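Local coordinates for putative metal-dependent hydrolase (Bacillus subtilis, PDB 6KNS), which binds two zinc ions and calcium in a metallo-beta-lactamase fold, and is probably a hydrolase, perhaps one that processes the 3' ends of tRNA, at residues A[182-187]-A[193-198]; A[22-27]-A[46-51]; A[162-167]-A[202-207]; A[10-15]-A[50-55]. One frame throughout, in Å; residues are numbered along the deposited sequence.

Contact 1. Residues A[182-187]-A[193-198]; sequences CNFYAD and AGHMNS
M196 O receives the backbone N of F184 at 3.2 Å, with an N-H...O angle of 144° and the donor tilted 19° from the carbonyl plane. The bond lies where the loop between strand 177-181 and helix 198-208 doubles back beside the dinuclear zinc site of the metallo-beta-lactamase fold. F184's own O takes a weak bond from S198 N, and N197 CA approaches that same oxygen at 3.0 Å in a CA-H...O contact.

N183 and H195 meet through a CH-pi contact: N183 CB lies 4.1 Å from the centroid of the H195 imidazole. A193 O sits against the opposite face of that ring and E181 bonds to its ND1, which would limit rotation of the ring; the H195 side chain is about 5 Å from a zinc ion. F184 crosses H195 at about a right angle, CE2 lying 3.7 Å from H195 CB, while F86 of the second subunit packs on F184.

N197 is the N-cap of helix 198-208: its side chain, with CG between the backbone N and carbonyl carbon (chi1 68°), caps a backbone N just past S198. A second bond runs from its ND2 to Q188 O. C182 SG lies 3.6 Å from S198 N.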
loop_
_atom_site.group_PDB
_atom_site.type_symbol
_atom_site.label_atom_id
_atom_site.label_comp_id
_atom_site.label_asym_id
_atom_site.label_seq_id
_atom_site.Cartn_x
_atom_site.Cartn_y
_atom_site.Cartn_z
ATOM N N CYS A 182 -18.018 -10.166 -1.021
ATOM C CA CYS A 182 -19.290 -9.808 -1.572
ATOM C C CYS A 182 -19.103 -8.652 -2.525
ATOM O O CYS A 182 -19.594 -7.574 -2.289
ATOM C CB CYS A 182 -20.210 -9.437 -0.412
ATOM S SG CYS A 182 -21.918 -9.185 -0.849
ATOM N N ASN A 183 -18.393 -8.880 -3.611
ATOM C CA ASN A 183 -17.997 -7.804 -4.502
ATOM C C ASN A 183 -19.136 -7.347 -5.428
ATOM O O ASN A 183 -18.997 -6.323 -6.063
ATOM C CB ASN A 183 -16.786 -8.245 -5.343
ATOM C CG ASN A 183 -15.821 -7.084 -5.645
ATOM O OD1 ASN A 183 -16.237 -5.952 -5.927
ATOM N ND2 ASN A 183 -14.559 -7.350 -5.551
ATOM N N PHE A 184 -20.232 -8.120 -5.513
ATOM C CA PHE A 184 -21.357 -7.838 -6.420
ATOM C C PHE A 184 -22.720 -7.829 -5.735
ATOM O O PHE A 184 -22.890 -8.488 -4.716
ATOM C CB PHE A 184 -21.374 -8.866 -7.566
ATOM C CG PHE A 184 -20.269 -8.666 -8.562
ATOM C CD1 PHE A 184 -20.484 -7.966 -9.710
ATOM C CD2 PHE A 184 -19.011 -9.172 -8.331
ATOM C CE1 PHE A 184 -19.436 -7.768 -10.641
ATOM C CE2 PHE A 184 -17.964 -8.973 -9.231
ATOM C CZ PHE A 184 -18.177 -8.287 -10.385
ATOM N N TYR A 185 -23.679 -7.078 -6.307
ATOM C CA TYR A 185 -25.042 -6.950 -5.780
ATOM C C TYR A 185 -25.896 -8.114 -6.276
ATOM O O TYR A 185 -25.500 -8.843 -7.182
ATOM C CB TYR A 185 -25.663 -5.589 -6.184
ATOM C CG TYR A 185 -24.965 -4.417 -5.490
ATOM C CD1 TYR A 185 -23.831 -3.810 -6.037
ATOM C CD2 TYR A 185 -25.385 -3.982 -4.233
ATOM C CE1 TYR A 185 -23.182 -2.750 -5.375
ATOM C CE2 TYR A 185 -24.749 -2.939 -3.561
ATOM C CZ TYR A 185 -23.631 -2.342 -4.131
ATOM O OH TYR A 185 -23.022 -1.313 -3.479
ATOM N N ALA A 186 -27.079 -8.263 -5.689
ATOM C CA ALA A 186 -27.945 -9.432 -5.886
ATOM C C ALA A 186 -28.334 -9.630 -7.327
ATOM O O ALA A 186 -28.504 -10.759 -7.764
ATOM C CB ALA A 186 -29.228 -9.319 -5.007
ATOM N N ASP A 187 -28.470 -8.537 -8.075
ATOM C CA ASP A 187 -28.875 -8.643 -9.489
ATOM C C ASP A 187 -27.742 -9.017 -10.414
ATOM O O ASP A 187 -27.995 -9.228 -11.577
ATOM C CB ASP A 187 -29.502 -7.328 -10.009
ATOM C CG ASP A 187 -28.522 -6.152 -10.000
ATOM O OD1 ASP A 187 -28.133 -5.718 -8.885
ATOM O OD2 ASP A 187 -28.148 -5.654 -11.106
ATOM N N ALA A 193 -15.721 -12.790 -13.016
ATOM C CA ALA A 193 -14.641 -12.151 -12.253
ATOM C C ALA A 193 -14.112 -12.980 -11.088
ATOM O O ALA A 193 -13.210 -12.533 -10.377
ATOM C CB ALA A 193 -15.103 -10.756 -11.731
ATOM N N GLY A 194 -14.676 -14.152 -10.837
ATOM C CA GLY A 194 -14.262 -14.940 -9.676
ATOM C C GLY A 194 -14.687 -14.360 -8.331
ATOM O O GLY A 194 -13.956 -14.453 -7.328
ATOM N N HIS A 195 -15.873 -13.766 -8.321
ATOM C CA HIS A 195 -16.443 -13.161 -7.110
ATOM C C HIS A 195 -17.877 -13.613 -6.844
ATOM O O HIS A 195 -18.526 -14.236 -7.678
ATOM C CB HIS A 195 -16.401 -11.634 -7.189
ATOM C CG HIS A 195 -15.024 -11.062 -7.194
ATOM N ND1 HIS A 195 -14.099 -11.312 -6.194
ATOM C CD2 HIS A 195 -14.415 -10.227 -8.071
ATOM C CE1 HIS A 195 -12.985 -10.652 -6.460
ATOM N NE2 HIS A 195 -13.140 -10.014 -7.608
ATOM N N MET A 196 -18.364 -13.286 -5.659
ATOM C CA MET A 196 -19.739 -13.606 -5.263
ATOM C C MET A 196 -20.606 -12.366 -5.067
ATOM O O MET A 196 -20.097 -11.261 -4.912
ATOM C CB MET A 196 -19.708 -14.415 -3.964
ATOM C CG MET A 196 -19.430 -15.912 -4.216
ATOM S SD MET A 196 -19.603 -16.918 -2.736
ATOM C CE MET A 196 -18.168 -16.374 -1.791
ATOM N N ASN A 197 -21.926 -12.573 -5.077
ATOM C CA ASN A 197 -22.856 -11.533 -4.689
ATOM C C ASN A 197 -23.487 -11.802 -3.305
ATOM O O ASN A 197 -23.213 -12.800 -2.626
ATOM C CB ASN A 197 -23.933 -11.292 -5.776
ATOM C CG ASN A 197 -24.915 -12.472 -5.953
ATOM O OD1 ASN A 197 -25.098 -13.327 -5.072
ATOM N ND2 ASN A 197 -25.562 -12.495 -7.099
ATOM N N SER A 198 -24.319 -10.868 -2.908
ATOM C CA SER A 198 -25.020 -10.892 -1.641
ATOM C C SER A 198 -25.848 -12.155 -1.413
ATOM O O SER A 198 -25.816 -12.707 -0.315
ATOM C CB SER A 198 -25.907 -9.619 -1.540
ATOM O OG SER A 198 -26.652 -9.435 -2.756
#

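Contact 2. Residues A[22-27]-A[46-51]; sequences NEATSG and LSKLFG
K48 supplies more than half of the buried surface here, reaching from helix 45-49 to the loop that joins strands 7-13 and 27-32; N22 and A24 are its main partners. The lysine sets out toward the loop, keeps a nearly straight course through CG and CD, and then bends at its last torsion (chi4 -81°). That bend turns NZ onto N22 O, a hydrogen bond of 2.8 Å. The ammonium does not approach along a lone pair: it stands above the carbonyl plane, 39° out of it, with a C=O...N angle of 140°. The preceding methylene also lies close, CE being 3.3 Å from N22 O.

The stem of the lysine is covered by apolar atoms. A24 points its methyl at the helix, and its CB meets K48 CD at 4.2 Å; K48 CE passes 3.8 Å from E23 CA. K48 also touches I12 of strand 7-13 and S244. A24 is itself tied by a backbone bond to Y15, and the next residue, T25, bonds through OG1 to the backbone of D69, the residue that supplies a zinc-binding carboxylate. The same region forms part of the dimer interface: S47 OG bonds to E23 O of the second subunit, and N22 packs on K48 of that subunit.

E23 OE1 lies 4.7 Å from K48 NZ, too far for a salt bridge. Across this contact the lysine charge is therefore probably met mainly by the N22 carbonyl, with the carboxylate adding perhaps only a longer-range attraction.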
loop_
_atom_site.group_PDB
_atom_site.type_symbol
_atom_site.label_atom_id
_atom_site.label_comp_id
_atom_site.label_asym_id
_atom_site.label_seq_id
_atom_site.Cartn_x
_atom_site.Cartn_y
_atom_site.Cartn_z
ATOM N N ASN A 22 -9.199 7.117 1.705
ATOM C CA ASN A 22 -8.896 6.979 3.131
ATOM C C ASN A 22 -9.281 5.611 3.719
ATOM O O ASN A 22 -9.332 5.440 4.947
ATOM C CB ASN A 22 -9.509 8.123 3.926
ATOM C CG ASN A 22 -8.947 9.486 3.498
ATOM O OD1 ASN A 22 -7.732 9.713 3.519
ATOM N ND2 ASN A 22 -9.825 10.375 3.080
ATOM N N GLU A 23 -9.498 4.641 2.835
ATOM C CA GLU A 23 -9.774 3.276 3.267
ATOM C C GLU A 23 -8.670 2.329 2.817
ATOM O O GLU A 23 -7.561 2.773 2.454
ATOM C CB GLU A 23 -11.123 2.806 2.751
ATOM C CG GLU A 23 -12.277 3.738 3.168
ATOM C CD GLU A 23 -12.479 3.842 4.694
ATOM O OE1 GLU A 23 -12.057 2.932 5.463
ATOM O OE2 GLU A 23 -13.054 4.880 5.113
ATOM N N ALA A 24 -8.957 1.031 2.915
ATOM C CA ALA A 24 -7.968 -0.013 2.661
ATOM C C ALA A 24 -8.547 -1.198 1.911
ATOM O O ALA A 24 -9.778 -1.362 1.838
ATOM C CB ALA A 24 -7.284 -0.465 3.979
ATOM N N THR A 25 -7.675 -2.031 1.338
ATOM C CA THR A 25 -8.127 -3.304 0.733
ATOM C C THR A 25 -7.832 -4.433 1.739
ATOM O O THR A 25 -7.508 -4.144 2.896
ATOM C CB THR A 25 -7.552 -3.554 -0.655
ATOM O OG1 THR A 25 -6.158 -3.881 -0.586
ATOM C CG2 THR A 25 -7.725 -2.319 -1.560
ATOM N N SER A 26 -8.014 -5.696 1.337
ATOM C CA SER A 26 -8.047 -6.798 2.274
ATOM C C SER A 26 -6.909 -6.893 3.302
ATOM O O SER A 26 -5.745 -6.971 2.963
ATOM C CB SER A 26 -8.148 -8.119 1.538
ATOM O OG SER A 26 -9.342 -8.183 0.767
ATOM N N GLY A 27 -7.316 -6.938 4.562
ATOM C CA GLY A 27 -6.449 -7.173 5.710
ATOM C C GLY A 27 -7.291 -7.400 6.961
ATOM O O GLY A 27 -8.181 -6.587 7.285
ATOM N N LEU A 46 -0.976 -1.803 6.112
ATOM C CA LEU A 46 0.028 -1.534 7.148
ATOM C C LEU A 46 -0.224 -0.245 7.873
ATOM O O LEU A 46 -0.151 -0.192 9.124
ATOM C CB LEU A 46 1.436 -1.464 6.574
ATOM C CG LEU A 46 2.276 -2.704 6.432
ATOM C CD1 LEU A 46 3.812 -2.299 6.214
ATOM C CD2 LEU A 46 2.083 -3.620 7.650
ATOM N N SER A 47 -0.524 0.814 7.113
ATOM C CA SER A 47 -0.837 2.093 7.711
ATOM C C SER A 47 -1.940 1.984 8.779
ATOM O O SER A 47 -1.832 2.538 9.892
ATOM C CB SER A 47 -1.263 3.076 6.641
ATOM O OG SER A 47 -1.531 4.367 7.170
ATOM N N LYS A 48 -3.002 1.285 8.444
ATOM C CA LYS A 48 -4.129 1.131 9.359
ATOM C C LYS A 48 -3.808 0.137 10.478
ATOM O O LYS A 48 -4.155 0.385 11.631
ATOM C CB LYS A 48 -5.389 0.734 8.591
ATOM C CG LYS A 48 -5.835 1.868 7.665
ATOM C CD LYS A 48 -7.317 1.898 7.444
ATOM C CE LYS A 48 -7.717 2.995 6.439
ATOM N NZ LYS A 48 -7.806 4.341 7.023
ATOM N N LEU A 49 -3.136 -0.957 10.136
ATOM C CA LEU A 49 -2.724 -1.948 11.114
ATOM C C LEU A 49 -1.934 -1.380 12.304
ATOM O O LEU A 49 -2.215 -1.726 13.468
ATOM C CB LEU A 49 -1.920 -3.062 10.474
ATOM C CG LEU A 49 -1.414 -4.168 11.443
ATOM C CD1 LEU A 49 -2.589 -4.902 12.102
ATOM C CD2 LEU A 49 -0.502 -5.135 10.736
ATOM N N PHE A 50 -0.971 -0.498 12.022
ATOM C CA PHE A 50 -0.079 0.008 13.081
ATOM C C PHE A 50 -0.772 0.879 14.105
ATOM O O PHE A 50 -0.184 1.238 15.109
ATOM C CB PHE A 50 1.096 0.761 12.472
ATOM C CG PHE A 50 2.019 -0.112 11.659
ATOM C CD1 PHE A 50 2.077 -1.483 11.871
ATOM C CD2 PHE A 50 2.879 0.445 10.740
ATOM C CE1 PHE A 50 2.921 -2.277 11.192
ATOM C CE2 PHE A 50 3.752 -0.369 10.018
ATOM C CZ PHE A 50 3.786 -1.723 10.260
ATOM N N GLY A 51 -2.006 1.252 13.824
ATOM C CA GLY A 51 -2.807 1.953 14.788
ATOM C C GLY A 51 -3.375 1.004 15.822
ATOM O O GLY A 51 -3.801 1.472 16.872
#

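Contact 3. Residues A[162-167]-A[202-207]; sequences SSYQDS and GRIAKE
Y164 and R203 lie with their flat groups almost parallel, ring and guanidinium planes only 9° apart, although the side chains as a whole cross at about a right angle. R203 runs extended from CG to NE, with CG anti to the backbone N (chi1 174°), which carries the guanidinium out to the phenol. The phenol oxygen, more than the ring, covers it: Y164 OH stands 3.2 Å above the guanidinium plane and 3.4 Å from R203 CZ. The angle at NH1 is too poor for a hydrogen bond, so this is near-parallel van der Waals contact. The pair joins the loop after strand 155-158, just beyond the zinc ligand D161, to helix 198-208 of the metallo-beta-lactamase fold.

I204, on the next position of the helix, meets the Y164 ring at its edge, CG1 to CE1 4.1 Å. It also packs on L178 and F168, and Y164 on I169.

The polar ends are held within each segment. Y164 OH donates to D166 OD1 at 2.6 Å, using the anti lone pair of the carboxylate, while R203 NE reaches E207 OE2 at 2.9 Å in a nearly straight salt bridge (173°). D166 OD1 stays 4.1 Å from R203 NH2, over the guanidinium face, so any charge attraction across the contact would be undirected.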
loop_
_atom_site.group_PDB
_atom_site.type_symbol
_atom_site.label_atom_id
_atom_site.label_comp_id
_atom_site.label_asym_id
_atom_site.label_seq_id
_atom_site.Cartn_x
_atom_site.Cartn_y
_atom_site.Cartn_z
ATOM N N SER A 162 -13.675 -15.626 -4.164
ATOM C CA SER A 162 -14.199 -16.776 -4.916
ATOM C C SER A 162 -15.524 -16.445 -5.577
ATOM O O SER A 162 -16.283 -15.615 -5.073
ATOM C CB SER A 162 -14.421 -17.937 -3.955
ATOM O OG SER A 162 -14.713 -19.147 -4.635
ATOM N N SER A 163 -15.809 -17.086 -6.699
ATOM C CA SER A 163 -17.199 -17.230 -7.138
ATOM C C SER A 163 -17.798 -18.421 -6.380
ATOM O O SER A 163 -17.091 -19.176 -5.688
ATOM C CB SER A 163 -17.308 -17.459 -8.660
ATOM O OG SER A 163 -16.653 -18.652 -9.062
ATOM N N TYR A 164 -19.103 -18.587 -6.514
ATOM C CA TYR A 164 -19.847 -19.478 -5.624
ATOM C C TYR A 164 -19.451 -20.951 -5.849
ATOM O O TYR A 164 -19.223 -21.349 -6.985
ATOM C CB TYR A 164 -21.388 -19.291 -5.789
ATOM C CG TYR A 164 -22.128 -20.354 -4.995
ATOM C CD1 TYR A 164 -22.320 -20.216 -3.621
ATOM C CD2 TYR A 164 -22.513 -21.529 -5.591
ATOM C CE1 TYR A 164 -22.932 -21.213 -2.885
ATOM C CE2 TYR A 164 -23.117 -22.536 -4.865
ATOM C CZ TYR A 164 -23.312 -22.377 -3.514
ATOM O OH TYR A 164 -23.918 -23.387 -2.818
ATOM N N GLN A 165 -19.346 -21.737 -4.773
ATOM C CA GLN A 165 -19.284 -23.211 -4.901
ATOM C C GLN A 165 -19.906 -23.882 -3.686
ATOM O O GLN A 165 -19.813 -23.365 -2.553
ATOM C CB GLN A 165 -17.832 -23.703 -5.103
ATOM C CG GLN A 165 -16.848 -23.187 -4.040
ATOM C CD GLN A 165 -15.434 -23.703 -4.218
ATOM O OE1 GLN A 165 -15.170 -24.463 -5.115
ATOM N NE2 GLN A 165 -14.514 -23.261 -3.365
ATOM N N ASP A 166 -20.541 -25.029 -3.926
ATOM C CA ASP A 166 -21.197 -25.795 -2.877
ATOM C C ASP A 166 -20.213 -26.211 -1.798
ATOM O O ASP A 166 -20.559 -26.294 -0.628
ATOM C CB ASP A 166 -21.861 -27.059 -3.449
ATOM C CG ASP A 166 -23.171 -26.768 -4.199
ATOM O OD1 ASP A 166 -23.750 -25.668 -4.057
ATOM O OD2 ASP A 166 -23.626 -27.668 -4.921
ATOM N N SER A 167 -18.982 -26.472 -2.180
ATOM C CA SER A 167 -17.984 -26.915 -1.209
ATOM C C SER A 167 -17.761 -25.901 -0.048
ATOM O O SER A 167 -17.268 -26.266 1.026
ATOM C CB SER A 167 -16.683 -27.178 -1.940
ATOM O OG SER A 167 -16.317 -25.985 -2.630
ATOM N N GLY A 202 -25.113 -15.047 1.398
ATOM C CA GLY A 202 -26.214 -15.411 2.281
ATOM C C GLY A 202 -26.476 -16.907 2.305
ATOM O O GLY A 202 -26.765 -17.502 3.351
ATOM N N ARG A 203 -26.376 -17.504 1.130
ATOM C CA ARG A 203 -26.656 -18.904 0.969
ATOM C C ARG A 203 -25.658 -19.718 1.760
ATOM O O ARG A 203 -26.033 -20.673 2.436
ATOM C CB ARG A 203 -26.595 -19.271 -0.510
ATOM C CG ARG A 203 -26.741 -20.766 -0.737
ATOM C CD ARG A 203 -26.948 -21.103 -2.197
ATOM N NE ARG A 203 -27.328 -22.523 -2.333
ATOM C CZ ARG A 203 -27.222 -23.252 -3.436
ATOM N NH1 ARG A 203 -26.716 -22.741 -4.547
ATOM N NH2 ARG A 203 -27.622 -24.522 -3.416
ATOM N N ILE A 204 -24.392 -19.313 1.714
ATOM C CA ILE A 204 -23.346 -20.030 2.452
ATOM C C ILE A 204 -23.598 -19.958 3.947
ATOM O O ILE A 204 -23.611 -20.994 4.619
ATOM C CB ILE A 204 -21.920 -19.571 2.146
ATOM C CG1 ILE A 204 -21.551 -19.831 0.678
ATOM C CG2 ILE A 204 -20.971 -20.333 3.011
ATOM C CD1 ILE A 204 -20.324 -18.989 0.135
ATOM N N ALA A 205 -23.847 -18.761 4.457
ATOM C CA ALA A 205 -24.118 -18.575 5.878
ATOM C C ALA A 205 -25.339 -19.436 6.271
ATOM O O ALA A 205 -25.356 -20.086 7.318
ATOM C CB ALA A 205 -24.382 -17.115 6.161
ATOM N N LYS A 206 -26.348 -19.444 5.406
ATOM C CA LYS A 206 -27.596 -20.153 5.706
ATOM C C LYS A 206 -27.353 -21.648 5.795
ATOM O O LYS A 206 -27.597 -22.254 6.832
ATOM C CB LYS A 206 -28.686 -19.874 4.663
ATOM C CG LYS A 206 -29.899 -20.797 4.814
ATOM C CD LYS A 206 -30.996 -20.437 3.838
ATOM C CE LYS A 206 -32.239 -21.258 4.119
ATOM N NZ LYS A 206 -33.026 -21.348 2.872
ATOM N N GLU A 207 -26.847 -22.230 4.716
ATOM C CA GLU A 207 -26.735 -23.689 4.649
ATOM C C GLU A 207 -25.646 -24.231 5.564
ATOM O O GLU A 207 -25.729 -25.371 5.994
ATOM C CB GLU A 207 -26.534 -24.144 3.217
ATOM C CG GLU A 207 -27.739 -23.816 2.387
ATOM C CD GLU A 207 -27.771 -24.527 1.070
ATOM O OE1 GLU A 207 -27.428 -25.727 1.041
ATOM O OE2 GLU A 207 -28.165 -23.894 0.058
#

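Contact 4. Residues A[10-15]-A[50-55]; sequences TVIGCY and FGYVPA
T10 CG2 lies over a face of Y52, a methyl on a buried strand meeting the ring of an exposed tyrosine in a CH-pi contact. The methyl is 4.2 Å from the ring centroid and 19° off the ring normal, displaced toward the rim so that CE1 of Y52 is the ring atom closest to T10 CG2, at 4.0 Å. In T10, CG2 stands anti to the backbone N while OG1 takes the place beside it (chi1 -53°), and this choice of branch gives the ring carbon and not oxygen.

I12 comes from the same side of the ring, two residues along strand 7-13. Its CD1 approaches Y52 CD2 at 3.8 Å, obliquely, and the two side chains run past each other in opposite directions. The threonine and isoleucine methyls thus lie nearest CE1 and CD2, atoms para to each other. L29 of the adjacent strand 27-32 also touches Y52.

I12 belongs to a classic beta bulge, in which it and G13 both face G27; the irregularity falls where strand 7-13 leaves the sheet for the loop leading to Y15. V45, K48 and L49 of helix 45-49 pack on I12 too. The contact thus closes the turn after that helix over the sheet that holds strands 7-13 and 27-32 in the metallo-beta-lactamase fold; the Y52 side chain remains about 12 Å from a bound calcium ion.

No hydrogen bond or charge pair joins the two segments, so what holds them is probably dispersion and the weak CH-pi attraction, forces less directional than hydrogen bonds.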
loop_
_atom_site.group_PDB
_atom_site.type_symbol
_atom_site.label_atom_id
_atom_site.label_comp_id
_atom_site.label_asym_id
_atom_site.label_seq_id
_atom_site.Cartn_x
_atom_site.Cartn_y
_atom_site.Cartn_z
ATOM N N THR A 10 -10.248 -8.013 14.026
ATOM C CA THR A 10 -10.425 -6.596 13.680
ATOM C C THR A 10 -10.240 -6.414 12.179
ATOM O O THR A 10 -9.190 -6.781 11.638
ATOM C CB THR A 10 -9.430 -5.687 14.389
ATOM O OG1 THR A 10 -9.482 -5.921 15.794
ATOM C CG2 THR A 10 -9.739 -4.159 14.090
ATOM N N VAL A 11 -11.248 -5.875 11.492
ATOM C CA VAL A 11 -11.082 -5.631 10.055
ATOM C C VAL A 11 -10.125 -4.450 9.885
ATOM O O VAL A 11 -10.306 -3.425 10.498
ATOM C CB VAL A 11 -12.418 -5.336 9.369
ATOM C CG1 VAL A 11 -12.209 -4.996 7.896
ATOM C CG2 VAL A 11 -13.388 -6.529 9.544
ATOM N N ILE A 12 -9.077 -4.631 9.102
ATOM C CA ILE A 12 -8.092 -3.568 8.884
ATOM C C ILE A 12 -8.405 -2.900 7.577
ATOM O O ILE A 12 -8.329 -1.682 7.473
ATOM C CB ILE A 12 -6.663 -4.080 8.872
ATOM C CG1 ILE A 12 -6.384 -4.849 10.158
ATOM C CG2 ILE A 12 -5.681 -2.890 8.724
ATOM C CD1 ILE A 12 -6.524 -4.040 11.435
ATOM N N GLY A 13 -8.803 -3.685 6.573
ATOM C CA GLY A 13 -9.253 -3.064 5.305
ATOM C C GLY A 13 -10.167 -4.029 4.575
ATOM O O GLY A 13 -10.044 -5.245 4.720
ATOM N N CYS A 14 -11.070 -3.496 3.794
ATOM C CA CYS A 14 -12.187 -4.308 3.328
ATOM C C CYS A 14 -12.672 -4.041 1.903
ATOM O O CYS A 14 -13.642 -4.705 1.464
ATOM C CB CYS A 14 -13.362 -4.158 4.311
ATOM S SG CYS A 14 -13.938 -2.505 4.352
ATOM N N TYR A 15 -12.018 -3.128 1.169
ATOM C CA TYR A 15 -12.372 -2.902 -0.239
ATOM C C TYR A 15 -11.786 -3.896 -1.226
ATOM O O TYR A 15 -10.639 -4.346 -1.081
ATOM C CB TYR A 15 -12.042 -1.460 -0.694
ATOM C CG TYR A 15 -13.136 -0.491 -0.266
ATOM C CD1 TYR A 15 -14.207 -0.214 -1.096
ATOM C CD2 TYR A 15 -13.105 0.088 0.981
ATOM C CE1 TYR A 15 -15.222 0.611 -0.688
ATOM C CE2 TYR A 15 -14.113 0.926 1.420
ATOM C CZ TYR A 15 -15.175 1.171 0.579
ATOM O OH TYR A 15 -16.138 2.040 0.983
ATOM N N PHE A 50 -0.971 -0.498 12.022
ATOM C CA PHE A 50 -0.079 0.008 13.081
ATOM C C PHE A 50 -0.772 0.879 14.105
ATOM O O PHE A 50 -0.184 1.238 15.109
ATOM C CB PHE A 50 1.096 0.761 12.472
ATOM C CG PHE A 50 2.019 -0.112 11.659
ATOM C CD1 PHE A 50 2.077 -1.483 11.871
ATOM C CD2 PHE A 50 2.879 0.445 10.740
ATOM C CE1 PHE A 50 2.921 -2.277 11.192
ATOM C CE2 PHE A 50 3.752 -0.369 10.018
ATOM C CZ PHE A 50 3.786 -1.723 10.260
ATOM N N GLY A 51 -2.006 1.252 13.824
ATOM C CA GLY A 51 -2.807 1.953 14.788
ATOM C C GLY A 51 -3.375 1.004 15.822
ATOM O O GLY A 51 -3.801 1.472 16.872
ATOM N N TYR A 52 -3.392 -0.310 15.520
ATOM C CA TYR A 52 -3.813 -1.346 16.465
ATOM C C TYR A 52 -2.630 -2.122 17.040
ATOM O O TYR A 52 -2.639 -2.479 18.193
ATOM C CB TYR A 52 -4.802 -2.298 15.807
ATOM C CG TYR A 52 -6.010 -1.598 15.222
ATOM C CD1 TYR A 52 -7.159 -1.386 15.983
ATOM C CD2 TYR A 52 -6.012 -1.154 13.916
ATOM C CE1 TYR A 52 -8.288 -0.730 15.448
ATOM C CE2 TYR A 52 -7.121 -0.494 13.366
ATOM C CZ TYR A 52 -8.257 -0.289 14.135
ATOM O OH TYR A 52 -9.352 0.350 13.590
ATOM N N VAL A 53 -1.605 -2.383 16.240
ATOM C CA VAL A 53 -0.516 -3.279 16.651
ATOM C C VAL A 53 0.767 -2.892 15.916
ATOM O O VAL A 53 0.753 -2.699 14.695
ATOM C CB VAL A 53 -0.876 -4.778 16.427
ATOM C CG1 VAL A 53 -1.366 -4.970 15.045
ATOM C CG2 VAL A 53 0.332 -5.714 16.684
ATOM N N PRO A 54 1.868 -2.700 16.677
ATOM C CA PRO A 54 3.118 -2.313 16.034
ATOM C C PRO A 54 3.718 -3.510 15.350
ATOM O O PRO A 54 3.447 -4.674 15.762
ATOM C CB PRO A 54 3.984 -1.792 17.183
ATOM C CG PRO A 54 3.431 -2.464 18.421
ATOM C CD PRO A 54 1.983 -2.799 18.137
ATOM N N ALA A 55 4.496 -3.236 14.305
ATOM C CA ALA A 55 5.114 -4.269 13.479
ATOM C C ALA A 55 5.822 -5.351 14.282
ATOM O O ALA A 55 5.655 -6.545 14.017
ATOM C CB ALA A 55 6.071 -3.645 12.509
#

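Overall arrangement
The four contacts divide between the two halves of the sandwich. Contacts 2 and 4 share F50 and G51, lie about 5 Å apart between centres, and pack the region of helix 45-49 against strand 7-13 and the following loop; both touch the second subunit. Contacts 1 and 3 both involve helix 198-208 and meet where M196 SD lies 3.6 Å from I204 CD1. Contact 4 is buried, though Y52 itself is exposed, and is wholly nonpolar. The others are partly buried: contact 1, beside the zinc ions, relies on backbone bonds and an imidazole; contact 2 has one hydrogen bond, from lysine to carbonyl, beside methylene packing; contact 3, with D166 exposed, lays a phenol hydroxyl over an exposed arginine.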